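Local structure of arginine kinase (Anthopleura japonica, 4RF6) at residues D95-Y100 with R338-S343; Y100-G105 with K270-L275; K645-S650 with E712-T717; D660-Q665 with M703-K708. The protein catalyses the reversible transfer of a phosphoryl group from ATP to L-arginine, giving phosphoarginine and ADP, with two phosphagen kinase repeats joined in one chain. One frame throughout, in Å; residues are numbered along the deposited sequence.

Interaction 1 (D95-Y100 with R338-S343); sequences DYHSPY and RRLGLS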
loop_
_atom_site.group_PDB
_atom_site.type_symbol
_atom_site.label_atom_id
_atom_site.label_comp_id
_atom_site.label_asym_id
_atom_site.label_seq_id
_atom_site.Cartn_x
_atom_site.Cartn_y
_atom_site.Cartn_z
ATOM N N ASP A 95 29.477 -16.540 16.440
ATOM C CA ASP A 95 29.890 -15.178 16.103
ATOM C C ASP A 95 28.694 -14.401 15.570
ATOM O O ASP A 95 28.246 -13.434 16.190
ATOM C CB ASP A 95 31.002 -15.191 15.049
ATOM C CG ASP A 95 31.625 -13.812 14.817
ATOM O OD1 ASP A 95 30.895 -12.800 14.765
ATOM O OD2 ASP A 95 32.863 -13.745 14.680
ATOM N N TYR A 96 28.190 -14.824 14.410
ATOM C CA TYR A 96 27.079 -14.146 13.744
ATOM C C TYR A 96 25.888 -13.953 14.669
ATOM O O TYR A 96 25.251 -12.905 14.642
ATOM C CB TYR A 96 26.629 -14.927 12.499
ATOM C CG TYR A 96 25.500 -14.268 11.714
ATOM C CD1 TYR A 96 24.168 -14.445 12.078
ATOM C CD2 TYR A 96 25.770 -13.480 10.603
ATOM C CE1 TYR A 96 23.139 -13.848 11.367
ATOM C CE2 TYR A 96 24.748 -12.879 9.881
ATOM C CZ TYR A 96 23.437 -13.068 10.272
ATOM O OH TYR A 96 22.418 -12.484 9.561
ATOM N N HIS A 97 25.592 -14.968 15.477
ATOM C CA HIS A 97 24.392 -14.967 16.305
ATOM C C HIS A 97 24.649 -14.601 17.770
ATOM O O HIS A 97 23.800 -14.860 18.627
ATOM C CB HIS A 97 23.715 -16.341 16.250
ATOM C CG HIS A 97 23.089 -16.662 14.929
ATOM N ND1 HIS A 97 21.824 -16.233 14.583
ATOM C CD2 HIS A 97 23.535 -17.395 13.881
ATOM C CE1 HIS A 97 21.528 -16.670 13.372
ATOM N NE2 HIS A 97 22.549 -17.380 12.924
ATOM N N SER A 98 25.810 -14.017 18.059
ATOM C CA SER A 98 26.139 -13.639 19.433
ATOM C C SER A 98 25.047 -12.725 19.989
ATOM O O SER A 98 24.541 -11.856 19.279
ATOM C CB SER A 98 27.516 -12.970 19.509
ATOM O OG SER A 98 27.598 -11.864 18.636
ATOM N N PRO A 99 24.687 -12.905 21.269
ATOM C CA PRO A 99 25.386 -13.719 22.266
ATOM C C PRO A 99 24.911 -15.170 22.354
ATOM O O PRO A 99 25.182 -15.798 23.378
ATOM C CB PRO A 99 25.033 -12.998 23.567
ATOM C CG PRO A 99 23.620 -12.565 23.339
ATOM C CD PRO A 99 23.509 -12.237 21.856
ATOM N N TYR A 100 24.227 -15.696 21.339
ATOM C CA TYR A 100 23.725 -17.074 21.425
ATOM C C TYR A 100 24.843 -18.102 21.581
ATOM O O TYR A 100 25.875 -18.022 20.914
ATOM C CB TYR A 100 22.840 -17.448 20.224
ATOM C CG TYR A 100 22.333 -18.882 20.281
ATOM C CD1 TYR A 100 21.269 -19.232 21.109
ATOM C CD2 TYR A 100 22.930 -19.884 19.526
ATOM C CE1 TYR A 100 20.809 -20.537 21.173
ATOM C CE2 TYR A 100 22.478 -21.194 19.584
ATOM C CZ TYR A 100 21.418 -21.511 20.405
ATOM O OH TYR A 100 20.968 -22.813 20.460
ATOM N N ARG A 338 17.861 -10.813 15.790
ATOM C CA ARG A 338 18.120 -12.131 16.372
ATOM C C ARG A 338 17.206 -13.256 15.851
ATOM O O ARG A 338 16.034 -13.028 15.530
ATOM C CB ARG A 338 18.034 -12.045 17.900
ATOM C CG ARG A 338 19.052 -11.105 18.535
ATOM C CD ARG A 338 18.888 -11.087 20.044
ATOM N NE ARG A 338 20.007 -10.446 20.734
ATOM C CZ ARG A 338 20.150 -10.423 22.056
ATOM N NH1 ARG A 338 19.242 -11.002 22.833
ATOM N NH2 ARG A 338 21.196 -9.818 22.601
ATOM N N ARG A 339 17.757 -14.468 15.780
ATOM C CA ARG A 339 17.024 -15.637 15.295
ATOM C C ARG A 339 17.295 -16.881 16.141
ATOM O O ARG A 339 16.513 -17.838 16.134
ATOM C CB ARG A 339 17.403 -15.946 13.848
ATOM C CG ARG A 339 17.022 -14.878 12.851
ATOM C CD ARG A 339 17.321 -15.324 11.429
ATOM N NE ARG A 339 16.876 -14.327 10.466
ATOM C CZ ARG A 339 17.681 -13.457 9.865
ATOM N NH1 ARG A 339 18.985 -13.477 10.113
ATOM N NH2 ARG A 339 17.180 -12.576 9.005
ATOM N N LEU A 340 18.422 -16.879 16.842
ATOM C CA LEU A 340 18.772 -17.989 17.721
ATOM C C LEU A 340 18.665 -17.558 19.173
ATOM O O LEU A 340 19.264 -16.554 19.577
ATOM C CB LEU A 340 20.189 -18.495 17.433
ATOM C CG LEU A 340 20.324 -19.573 16.357
ATOM C CD1 LEU A 340 21.788 -19.816 15.994
ATOM C CD2 LEU A 340 19.669 -20.859 16.829
ATOM N N GLY A 341 17.891 -18.304 19.957
ATOM C CA GLY A 341 17.788 -18.032 21.382
ATOM C C GLY A 341 16.481 -17.365 21.755
ATOM O O GLY A 341 16.250 -17.053 22.925
ATOM N N LEU A 342 15.633 -17.130 20.757
ATOM C CA LEU A 342 14.287 -16.619 21.003
ATOM C C LEU A 342 13.329 -17.294 20.040
ATOM O O LEU A 342 13.714 -17.660 18.930
ATOM C CB LEU A 342 14.225 -15.095 20.863
ATOM C CG LEU A 342 14.081 -14.475 19.471
ATOM C CD1 LEU A 342 13.838 -12.978 19.585
ATOM C CD2 LEU A 342 15.307 -14.746 18.615
ATOM N N SER A 343 12.087 -17.486 20.466
ATOM C CA SER A 343 11.120 -18.179 19.630
ATOM C C SER A 343 10.560 -17.239 18.568
ATOM O O SER A 343 10.767 -16.024 18.637
ATOM C CB SER A 343 9.981 -18.735 20.482
ATOM O OG SER A 343 9.207 -17.688 21.037
HETATM O O HOH W 1 20.455 -14.635 16.398
HETATM O O HOH W 2 21.097 -14.311 19.526
#

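Interaction 2 (Y100-G105 with K270-L275); sequences YKLATG and KKHGYL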
loop_
_atom_site.group_PDB
_atom_site.type_symbol
_atom_site.label_atom_id
_atom_site.label_comp_id
_atom_site.label_asym_id
_atom_site.label_seq_id
_atom_site.Cartn_x
_atom_site.Cartn_y
_atom_site.Cartn_z
ATOM N N TYR A 100 24.227 -15.696 21.339
ATOM C CA TYR A 100 23.725 -17.074 21.425
ATOM C C TYR A 100 24.843 -18.102 21.581
ATOM O O TYR A 100 25.875 -18.022 20.914
ATOM C CB TYR A 100 22.840 -17.448 20.224
ATOM C CG TYR A 100 22.333 -18.882 20.281
ATOM C CD1 TYR A 100 21.269 -19.232 21.109
ATOM C CD2 TYR A 100 22.930 -19.884 19.526
ATOM C CE1 TYR A 100 20.809 -20.537 21.173
ATOM C CE2 TYR A 100 22.478 -21.194 19.584
ATOM C CZ TYR A 100 21.418 -21.511 20.405
ATOM O OH TYR A 100 20.968 -22.813 20.460
ATOM N N LYS A 101 24.629 -19.060 22.481
ATOM C CA LYS A 101 25.540 -20.189 22.652
ATOM C C LYS A 101 24.816 -21.484 22.320
ATOM O O LYS A 101 23.738 -21.745 22.855
ATOM C CB LYS A 101 26.068 -20.254 24.088
ATOM C CG LYS A 101 26.986 -19.105 24.465
ATOM C CD LYS A 101 28.108 -18.972 23.450
ATOM C CE LYS A 101 28.800 -17.628 23.571
ATOM N NZ LYS A 101 29.163 -17.315 24.979
ATOM N N LEU A 102 25.415 -22.292 21.445
ATOM C CA LEU A 102 24.826 -23.562 21.021
ATOM C C LEU A 102 24.479 -24.451 22.221
ATOM O O LEU A 102 23.478 -25.168 22.207
ATOM C CB LEU A 102 25.775 -24.282 20.061
ATOM C CG LEU A 102 25.979 -23.563 18.727
ATOM C CD1 LEU A 102 27.413 -23.689 18.247
ATOM C CD2 LEU A 102 25.027 -24.092 17.674
ATOM N N ALA A 103 25.300 -24.377 23.266
ATOM C CA ALA A 103 25.070 -25.139 24.491
ATOM C C ALA A 103 23.742 -24.780 25.172
ATOM O O ALA A 103 23.109 -25.629 25.808
ATOM C CB ALA A 103 26.232 -24.944 25.453
ATOM N N THR A 104 23.340 -23.517 25.045
ATOM C CA THR A 104 22.112 -23.019 25.659
ATOM C C THR A 104 20.876 -23.703 25.081
ATOM O O THR A 104 19.938 -24.037 25.810
ATOM C CB THR A 104 21.973 -21.494 25.470
ATOM O OG1 THR A 104 23.141 -20.838 25.982
ATOM C CG2 THR A 104 20.740 -20.963 26.189
ATOM N N GLY A 105 20.875 -23.909 23.766
ATOM C CA GLY A 105 19.744 -24.538 23.109
ATOM C C GLY A 105 18.750 -23.509 22.606
ATOM O O GLY A 105 18.795 -22.348 23.012
ATOM N N LYS A 270 17.539 -29.241 18.502
ATOM C CA LYS A 270 17.482 -28.433 19.724
ATOM C C LYS A 270 18.477 -27.267 19.675
ATOM O O LYS A 270 18.146 -26.131 20.011
ATOM C CB LYS A 270 17.769 -29.292 20.959
ATOM C CG LYS A 270 17.729 -28.501 22.266
ATOM C CD LYS A 270 16.392 -27.774 22.421
ATOM C CE LYS A 270 16.363 -26.884 23.657
ATOM N NZ LYS A 270 15.043 -26.210 23.809
ATOM N N LYS A 271 19.691 -27.569 19.228
ATOM C CA LYS A 271 20.793 -26.607 19.203
ATOM C C LYS A 271 20.648 -25.521 18.133
ATOM O O LYS A 271 20.980 -24.354 18.379
ATOM C CB LYS A 271 22.096 -27.365 18.969
ATOM C CG LYS A 271 23.340 -26.688 19.476
ATOM C CD LYS A 271 24.470 -27.707 19.646
ATOM C CE LYS A 271 24.561 -28.653 18.454
ATOM N NZ LYS A 271 25.581 -29.723 18.657
ATOM N N HIS A 272 20.165 -25.904 16.952
ATOM C CA HIS A 272 20.147 -24.998 15.799
ATOM C C HIS A 272 18.792 -24.375 15.461
ATOM O O HIS A 272 18.731 -23.440 14.660
ATOM C CB HIS A 272 20.639 -25.707 14.528
ATOM C CG HIS A 272 22.055 -26.186 14.589
ATOM N ND1 HIS A 272 22.389 -27.471 14.965
ATOM C CD2 HIS A 272 23.222 -25.568 14.292
ATOM C CE1 HIS A 272 23.699 -27.617 14.909
ATOM N NE2 HIS A 272 24.231 -26.477 14.504
ATOM N N GLY A 273 17.705 -24.893 16.018
ATOM C CA GLY A 273 16.399 -24.453 15.555
ATOM C C GLY A 273 16.170 -25.040 14.172
ATOM O O GLY A 273 16.651 -26.138 13.870
ATOM N N TYR A 274 15.451 -24.325 13.316
ATOM C CA TYR A 274 15.271 -24.798 11.949
ATOM C C TYR A 274 16.556 -24.684 11.130
ATOM O O TYR A 274 17.230 -23.648 11.137
ATOM C CB TYR A 274 14.097 -24.078 11.281
ATOM C CG TYR A 274 12.799 -24.418 11.967
ATOM C CD1 TYR A 274 12.187 -25.648 11.751
ATOM C CD2 TYR A 274 12.206 -23.534 12.862
ATOM C CE1 TYR A 274 11.010 -25.979 12.390
ATOM C CE2 TYR A 274 11.030 -23.857 13.505
ATOM C CZ TYR A 274 10.444 -25.082 13.269
ATOM O OH TYR A 274 9.271 -25.412 13.901
ATOM N N LEU A 275 16.894 -25.769 10.441
ATOM C CA LEU A 275 18.102 -25.819 9.631
ATOM C C LEU A 275 17.880 -25.120 8.307
ATOM O O LEU A 275 16.830 -25.278 7.673
ATOM C CB LEU A 275 18.517 -27.266 9.390
ATOM C CG LEU A 275 18.717 -28.036 10.691
ATOM C CD1 LEU A 275 19.028 -29.473 10.391
ATOM C CD2 LEU A 275 19.834 -27.412 11.507
#

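Interaction 3 (K645-S650 with E712-T717); sequences KIPKAS and EIEKST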
loop_
_atom_site.group_PDB
_atom_site.type_symbol
_atom_site.label_atom_id
_atom_site.label_comp_id
_atom_site.label_asym_id
_atom_site.label_seq_id
_atom_site.Cartn_x
_atom_site.Cartn_y
_atom_site.Cartn_z
ATOM N N LYS A 645 -19.157 27.073 -27.867
ATOM C CA LYS A 645 -18.524 28.174 -28.596
ATOM C C LYS A 645 -19.433 29.389 -28.627
ATOM O O LYS A 645 -20.423 29.411 -29.356
ATOM C CB LYS A 645 -18.212 27.756 -30.030
ATOM C CG LYS A 645 -17.363 26.514 -30.152
ATOM C CD LYS A 645 -17.012 26.282 -31.607
ATOM C CE LYS A 645 -16.241 24.999 -31.787
ATOM N NZ LYS A 645 -15.696 24.919 -33.168
ATOM N N ILE A 646 -19.100 30.407 -27.842
ATOM C CA ILE A 646 -20.014 31.528 -27.647
ATOM C C ILE A 646 -19.325 32.914 -27.756
ATOM O O ILE A 646 -19.333 33.699 -26.804
ATOM C CB ILE A 646 -20.778 31.347 -26.293
ATOM C CG1 ILE A 646 -21.429 29.965 -26.210
ATOM C CG2 ILE A 646 -21.882 32.341 -26.133
ATOM C CD1 ILE A 646 -22.628 29.789 -27.138
ATOM N N PRO A 647 -18.721 33.222 -28.926
ATOM C CA PRO A 647 -18.067 34.530 -29.086
ATOM C C PRO A 647 -19.051 35.699 -29.041
ATOM O O PRO A 647 -18.777 36.697 -28.366
ATOM C CB PRO A 647 -17.434 34.437 -30.478
ATOM C CG PRO A 647 -17.273 32.975 -30.729
ATOM C CD PRO A 647 -18.470 32.348 -30.088
ATOM N N LYS A 648 -20.171 35.577 -29.750
ATOM C CA LYS A 648 -21.191 36.626 -29.758
ATOM C C LYS A 648 -21.741 36.933 -28.354
ATOM O O LYS A 648 -21.690 38.076 -27.900
ATOM C CB LYS A 648 -22.330 36.286 -30.730
ATOM C CG LYS A 648 -21.883 36.092 -32.175
ATOM C CD LYS A 648 -22.983 36.453 -33.172
ATOM C CE LYS A 648 -24.238 35.615 -32.977
ATOM N NZ LYS A 648 -25.327 36.019 -33.916
ATOM N N ALA A 649 -22.249 35.924 -27.655
ATOM C CA ALA A 649 -22.866 36.182 -26.352
ATOM C C ALA A 649 -21.874 36.489 -25.226
ATOM O O ALA A 649 -22.240 37.151 -24.263
ATOM C CB ALA A 649 -23.828 35.071 -25.957
ATOM N N SER A 650 -20.629 36.028 -25.334
ATOM C CA SER A 650 -19.619 36.393 -24.334
ATOM C C SER A 650 -19.346 37.904 -24.354
ATOM O O SER A 650 -18.925 38.488 -23.352
ATOM C CB SER A 650 -18.318 35.601 -24.518
ATOM O OG SER A 650 -17.679 35.911 -25.740
ATOM N N GLU A 712 -29.438 31.212 -27.786
ATOM C CA GLU A 712 -30.384 32.069 -28.497
ATOM C C GLU A 712 -29.713 33.336 -29.029
ATOM O O GLU A 712 -30.106 33.867 -30.068
ATOM C CB GLU A 712 -31.589 32.403 -27.609
ATOM C CG GLU A 712 -32.690 31.337 -27.636
ATOM C CD GLU A 712 -33.538 31.309 -26.369
ATOM O OE1 GLU A 712 -33.225 32.054 -25.417
ATOM O OE2 GLU A 712 -34.516 30.530 -26.329
ATOM N N ILE A 713 -28.696 33.809 -28.316
ATOM C CA ILE A 713 -27.920 34.968 -28.750
ATOM C C ILE A 713 -26.886 34.572 -29.812
ATOM O O ILE A 713 -26.703 35.279 -30.809
ATOM C CB ILE A 713 -27.246 35.679 -27.551
ATOM C CG1 ILE A 713 -28.310 36.278 -26.626
ATOM C CG2 ILE A 713 -26.281 36.757 -28.029
ATOM C CD1 ILE A 713 -27.755 36.936 -25.366
ATOM N N GLU A 714 -26.230 33.432 -29.618
ATOM C CA GLU A 714 -25.243 32.966 -30.592
ATOM C C GLU A 714 -25.887 32.568 -31.926
ATOM O O GLU A 714 -25.199 32.452 -32.945
ATOM C CB GLU A 714 -24.438 31.791 -30.029
ATOM C CG GLU A 714 -23.015 31.705 -30.562
ATOM C CD GLU A 714 -22.163 32.884 -30.131
ATOM O OE1 GLU A 714 -21.253 33.267 -30.895
ATOM O OE2 GLU A 714 -22.401 33.426 -29.029
ATOM N N LYS A 715 -27.203 32.369 -31.912
ATOM C CA LYS A 715 -27.931 31.876 -33.079
ATOM C C LYS A 715 -28.812 32.925 -33.768
ATOM O O LYS A 715 -29.336 32.674 -34.854
ATOM C CB LYS A 715 -28.778 30.657 -32.710
ATOM C CG LYS A 715 -28.080 29.317 -32.895
ATOM C CD LYS A 715 -28.842 28.201 -32.192
ATOM C CE LYS A 715 -30.334 28.333 -32.441
ATOM N NZ LYS A 715 -31.124 27.228 -31.836
ATOM N N SER A 716 -28.980 34.089 -33.148
ATOM C CA SER A 716 -29.739 35.168 -33.782
ATOM C C SER A 716 -29.022 35.710 -35.022
ATOM O O SER A 716 -27.791 35.764 -35.066
ATOM C CB SER A 716 -30.054 36.293 -32.790
ATOM O OG SER A 716 -28.914 36.663 -32.037
ATOM N N THR A 717 -29.804 36.105 -36.025
ATOM C CA THR A 717 -29.269 36.508 -37.327
ATOM C C THR A 717 -29.344 38.020 -37.547
ATOM O O THR A 717 -29.071 38.810 -36.640
ATOM C CB THR A 717 -30.020 35.790 -38.471
ATOM O OG1 THR A 717 -29.538 36.249 -39.741
ATOM C CG2 THR A 717 -31.512 36.059 -38.376
#

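Interaction 4 (D660-Q665 with M703-K708); sequences DEFHIQ and MYNGVK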
loop_
_atom_site.group_PDB
_atom_site.type_symbol
_atom_site.label_atom_id
_atom_site.label_comp_id
_atom_site.label_asym_id
_atom_site.label_seq_id
_atom_site.Cartn_x
_atom_site.Cartn_y
_atom_site.Cartn_z
ATOM N N ASP A 660 -25.402 35.349 -13.938
ATOM C CA ASP A 660 -25.776 35.681 -12.564
ATOM C C ASP A 660 -27.141 35.110 -12.174
ATOM O O ASP A 660 -27.303 34.579 -11.076
ATOM C CB ASP A 660 -25.742 37.198 -12.334
ATOM C CG ASP A 660 -24.326 37.749 -12.250
ATOM O OD1 ASP A 660 -23.381 36.951 -12.070
ATOM O OD2 ASP A 660 -24.163 38.984 -12.364
ATOM N N GLU A 661 -28.123 35.220 -13.065
ATOM C CA GLU A 661 -29.446 34.678 -12.774
ATOM C C GLU A 661 -29.386 33.161 -12.585
ATOM O O GLU A 661 -30.014 32.608 -11.674
ATOM C CB GLU A 661 -30.450 35.027 -13.879
ATOM C CG GLU A 661 -31.749 34.236 -13.768
ATOM C CD GLU A 661 -32.892 34.811 -14.589
ATOM O OE1 GLU A 661 -32.631 35.562 -15.555
ATOM O OE2 GLU A 661 -34.059 34.501 -14.259
ATOM N N PHE A 662 -28.617 32.490 -13.439
ATOM C CA PHE A 662 -28.603 31.029 -13.440
ATOM C C PHE A 662 -27.418 30.405 -12.708
ATOM O O PHE A 662 -27.226 29.183 -12.747
ATOM C CB PHE A 662 -28.731 30.504 -14.873
ATOM C CG PHE A 662 -30.046 30.840 -15.502
ATOM C CD1 PHE A 662 -31.200 30.186 -15.096
ATOM C CD2 PHE A 662 -30.142 31.837 -16.464
ATOM C CE1 PHE A 662 -32.426 30.502 -15.656
ATOM C CE2 PHE A 662 -31.365 32.157 -17.027
ATOM C CZ PHE A 662 -32.507 31.487 -16.618
ATOM N N HIS A 663 -26.648 31.251 -12.029
ATOM C CA HIS A 663 -25.557 30.809 -11.167
ATOM C C HIS A 663 -24.560 29.921 -11.900
ATOM O O HIS A 663 -24.111 28.902 -11.370
ATOM C CB HIS A 663 -26.109 30.103 -9.922
ATOM C CG HIS A 663 -27.250 30.828 -9.279
ATOM N ND1 HIS A 663 -27.189 32.168 -8.959
ATOM C CD2 HIS A 663 -28.481 30.405 -8.905
ATOM C CE1 HIS A 663 -28.336 32.540 -8.418
ATOM N NE2 HIS A 663 -29.136 31.489 -8.373
ATOM N N ILE A 664 -24.232 30.319 -13.127
ATOM C CA ILE A 664 -23.224 29.637 -13.927
ATOM C C ILE A 664 -22.060 30.586 -14.216
ATOM O O ILE A 664 -22.187 31.804 -14.052
ATOM C CB ILE A 664 -23.819 29.077 -15.235
ATOM C CG1 ILE A 664 -24.508 30.181 -16.044
ATOM C CG2 ILE A 664 -24.824 27.968 -14.932
ATOM C CD1 ILE A 664 -25.123 29.682 -17.349
ATOM N N GLN A 665 -20.923 30.022 -14.618
ATOM C CA GLN A 665 -19.731 30.804 -14.916
ATOM C C GLN A 665 -19.068 30.201 -16.146
ATOM O O GLN A 665 -19.112 28.986 -16.354
ATOM C CB GLN A 665 -18.760 30.778 -13.732
ATOM C CG GLN A 665 -18.265 29.377 -13.395
ATOM C CD GLN A 665 -17.379 29.337 -12.167
ATOM O OE1 GLN A 665 -16.817 30.355 -11.753
ATOM N NE2 GLN A 665 -17.249 28.151 -11.573
ATOM N N MET A 703 -28.518 25.011 -15.521
ATOM C CA MET A 703 -27.495 24.944 -16.564
ATOM C C MET A 703 -28.150 24.917 -17.933
ATOM O O MET A 703 -27.705 25.595 -18.863
ATOM C CB MET A 703 -26.605 23.712 -16.385
ATOM C CG MET A 703 -25.587 23.527 -17.501
ATOM S SD MET A 703 -24.410 24.892 -17.591
ATOM C CE MET A 703 -23.632 24.714 -15.984
ATOM N N TYR A 704 -29.217 24.135 -18.055
ATOM C CA TYR A 704 -29.942 24.050 -19.312
ATOM C C TYR A 704 -30.516 25.407 -19.684
ATOM O O TYR A 704 -30.394 25.842 -20.824
ATOM C CB TYR A 704 -31.081 23.028 -19.221
ATOM C CG TYR A 704 -31.889 22.952 -20.498
ATOM C CD1 TYR A 704 -31.473 22.149 -21.547
ATOM C CD2 TYR A 704 -33.050 23.703 -20.663
ATOM C CE1 TYR A 704 -32.191 22.075 -22.712
ATOM C CE2 TYR A 704 -33.778 23.644 -21.837
ATOM C CZ TYR A 704 -33.340 22.824 -22.856
ATOM O OH TYR A 704 -34.038 22.741 -24.037
ATOM N N ASN A 705 -31.154 26.063 -18.717
ATOM C CA ASN A 705 -31.822 27.330 -18.971
ATOM C C ASN A 705 -30.831 28.416 -19.387
ATOM O O ASN A 705 -31.076 29.169 -20.337
ATOM C CB ASN A 705 -32.621 27.770 -17.738
ATOM C CG ASN A 705 -33.837 26.899 -17.486
ATOM O OD1 ASN A 705 -34.294 26.191 -18.382
ATOM N ND2 ASN A 705 -34.371 26.946 -16.260
ATOM N N GLY A 706 -29.717 28.486 -18.663
ATOM C CA GLY A 706 -28.665 29.448 -18.941
ATOM C C GLY A 706 -28.047 29.268 -20.312
ATOM O O GLY A 706 -27.977 30.217 -21.092
ATOM N N VAL A 707 -27.605 28.046 -20.603
ATOM C CA VAL A 707 -27.014 27.708 -21.900
ATOM C C VAL A 707 -27.993 27.955 -23.049
ATOM O O VAL A 707 -27.596 28.388 -24.139
ATOM C CB VAL A 707 -26.502 26.250 -21.922
ATOM C CG1 VAL A 707 -26.046 25.847 -23.310
ATOM C CG2 VAL A 707 -25.348 26.077 -20.930
ATOM N N LYS A 708 -29.271 27.688 -22.799
ATOM C CA LYS A 708 -30.311 27.926 -23.796
ATOM C C LYS A 708 -30.324 29.395 -24.215
ATOM O O LYS A 708 -30.368 29.713 -25.401
ATOM C CB LYS A 708 -31.677 27.528 -23.231
ATOM C CG LYS A 708 -32.838 27.581 -24.230
ATOM C CD LYS A 708 -34.137 27.198 -23.527
ATOM C CE LYS A 708 -35.194 26.690 -24.493
ATOM N NZ LYS A 708 -35.589 27.713 -25.496
#

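Interaction 1 (D95-Y100 with R338-S343)
Leu-340 wedges between the rings of His-97 and Tyr-100 through two CH-pi contacts that join the end of helix 86-96, in the N-terminal region of the first repeat, to the loop after strand 331-336 of the catalytic region. Its CD1 stands 3.7 Å from the centroid of the His-97 ring, 15° off the normal; CD1 of Tyr-96 lies over the opposite face, so the imidazole is sandwiched. CB of Leu-340 lies over one face of the Tyr-100 ring, 3.8 Å from the centroid. Tyr-100 CG is anti to the backbone N (chi1 179°), which sets CG 3.6 Å from Leu-340 CB.

No direct hydrogen bond spans the two segments; water does that work. One water, in the plane of the imidazole, bonds His-97 ND1 at 2.8 Å and accepts from Arg-339 N, while NE2 is held by Pro-279 O. A second donates to His-97 O and to Leu-340 O, each at 2.9 Å. Pro-99, after a cis peptide bond, sets its CD over one face of the Arg-338 guanidinium, 3.4 Å from NH2.

Arg-339 NE bonds Met-286 O at the start of strand 286-293, close to the predicted ATP-binding Arg-287, and Ser-343 N-caps helix 344-370.

Interaction 2 (Y100-G105 with K270-L275)
Lys-271 O receives the phenol of Tyr-100, whose OH donates a hydrogen bond of 2.6 Å. The acceptor belongs to the turn between strands 268-269 and 273-274, a two-stranded antiparallel hairpin of the catalytic region, and the donor to the loop that leads from helix 86-96 to strand 127-136. The carbonyl oxygen lies at the edge of the phenol ring, near its plane. Seen from the acceptor, the C=O...OH angle is 136° and the donor is tilted 22° from the carbonyl plane, so the hydroxyl comes in well off the C=O direction.

Beside this bond, Leu-102 and Lys-271 cross obliquely. Lys-271 sends its aliphatic CG to 3.5 Å from Leu-102 CB, tighter than usual for two carbons, and to 3.1 Å from Leu-102 O. Its CG is anti to the backbone N (chi1 -155°), which places the methylene against the leucine. Leu-102 also touches Asp-90 and Ile-93 of helix 86-96, and its backbone N donates to Glu-94 OE2; the loop is thus tied back to the helix it leaves.

Gly-105 and Lys-271 bring their CA atoms to 4.5 Å. The backbone angles of Gly-105, with positive phi, are ones that call for glycine, and Lys-270 CE lies close by, 4.2 Å from Gly-105 CA. The amine of Lys-270 continues past the glycine to bond His-106 O. Leu-102 CD2 rests 4.0 Å from His-272 NE2.

Interaction 3 (K645-S650 with E712-T717)
Glu-714 places its carboxylate against the first turn of the short, weakly bonded helix 647-651 and accepts two backbone N-H groups there, a side-chain capping contact at the helix N-terminus. Lys-648 N donates to OE1 of Glu-714 at 2.8 Å, on the syn lone pair, with an N-H...O angle of 156°. Ala-649 N donates to OE2 at 2.9 Å and 166°, also from the syn side but 17° out of the carboxylate plane. One oxygen per amide holds the group against rotation, and the helix dipole would probably favour its negative charge. A bend at chi2 brings Glu-714 CD to 3.4 Å from Lys-648 N.

Carbon groups line the same oxygens: Ile-646 CG2 approaches OE2 of Glu-714 and Pro-647 CD approaches OE1. The Lys-648 amine turns elsewhere; its NZ is 2.7 Å from Ser-716 O and stays 5.8 Å from Glu-714 OE1. Ser-716 OG, in turn, donates to Ile-713 O at 2.9 Å, just past the last turn of helix 696-714. Ala-649 CB meets Ile-713 CG2 at 3.6 Å.

The contact thus joins the short helix after strand 638-645 to the C-terminal end of helix 696-714, with Tyr-478, beside strand 479-488, touching Glu-714.

Interaction 4 (D660-Q665 with M703-K708)
Phe-662 and Ile-664 pack on helix 696-714, where that helix lies against the edge of the antiparallel sheet of the phosphagen kinase catalytic domain: Phe-662 follows helix 655-661, and Ile-664 opens strand 664-668, an edge strand of the eight-stranded sheet. No hydrogen bond crosses between the two segments.

The aromatic contact is made over a ring face. Gly-706 N lies 3.9 Å above the plane of the Phe-662 ring, offset toward the rim, while Glu-661 CG covers the centre of the opposite face. Asn-705 brings its CB to 3.4 Å from Phe-662 CE1, and the two side chains cross at about a right angle. The amide of Asn-705 has its own partner, OD1 accepting from Gln-701 NE2 within the same helix.

The aliphatic contact centres on Ile-664, whose CD1 sits 3.9 Å from Gly-706 CA. A CB on Gly-706 would clash with that methyl and crowd Phe-662 CB, so the glycine lets the helix approach closely. Met-703, although its CB points away, folds back at chi2 and chi3 (both 63°) to reach the isoleucine. Ile-686 of strand 683-688 touches both Ile-664 and Met-703. The methyl CE of Met-703 ends 3.6 Å from Ile-664 CG2.

Interactions 1 and 2 lie in the first repeat and share Tyr-100: its ring face serves interaction 1 and its hydroxyl interaction 2, and Leu-340 CD2 of the former comes 3.5 Å from His-272 O of the latter. Both tie the end of helix 86-96 or the loop after it to loops of the catalytic region. Interactions 3 and 4 sit in the second repeat, their centres 14 Å apart, and both use helix 696-714. Interaction 4 is nested within the loop closed by interaction 3; it is buried and apolar, whereas interaction 3, nearer the chain end, is partly buried, like interactions 1 and 2, and rests on a carboxylate. Water bridges interaction 1, and one direct bond crosses interaction 2. The centres of interactions 1 and 3 are about 83 Å apart.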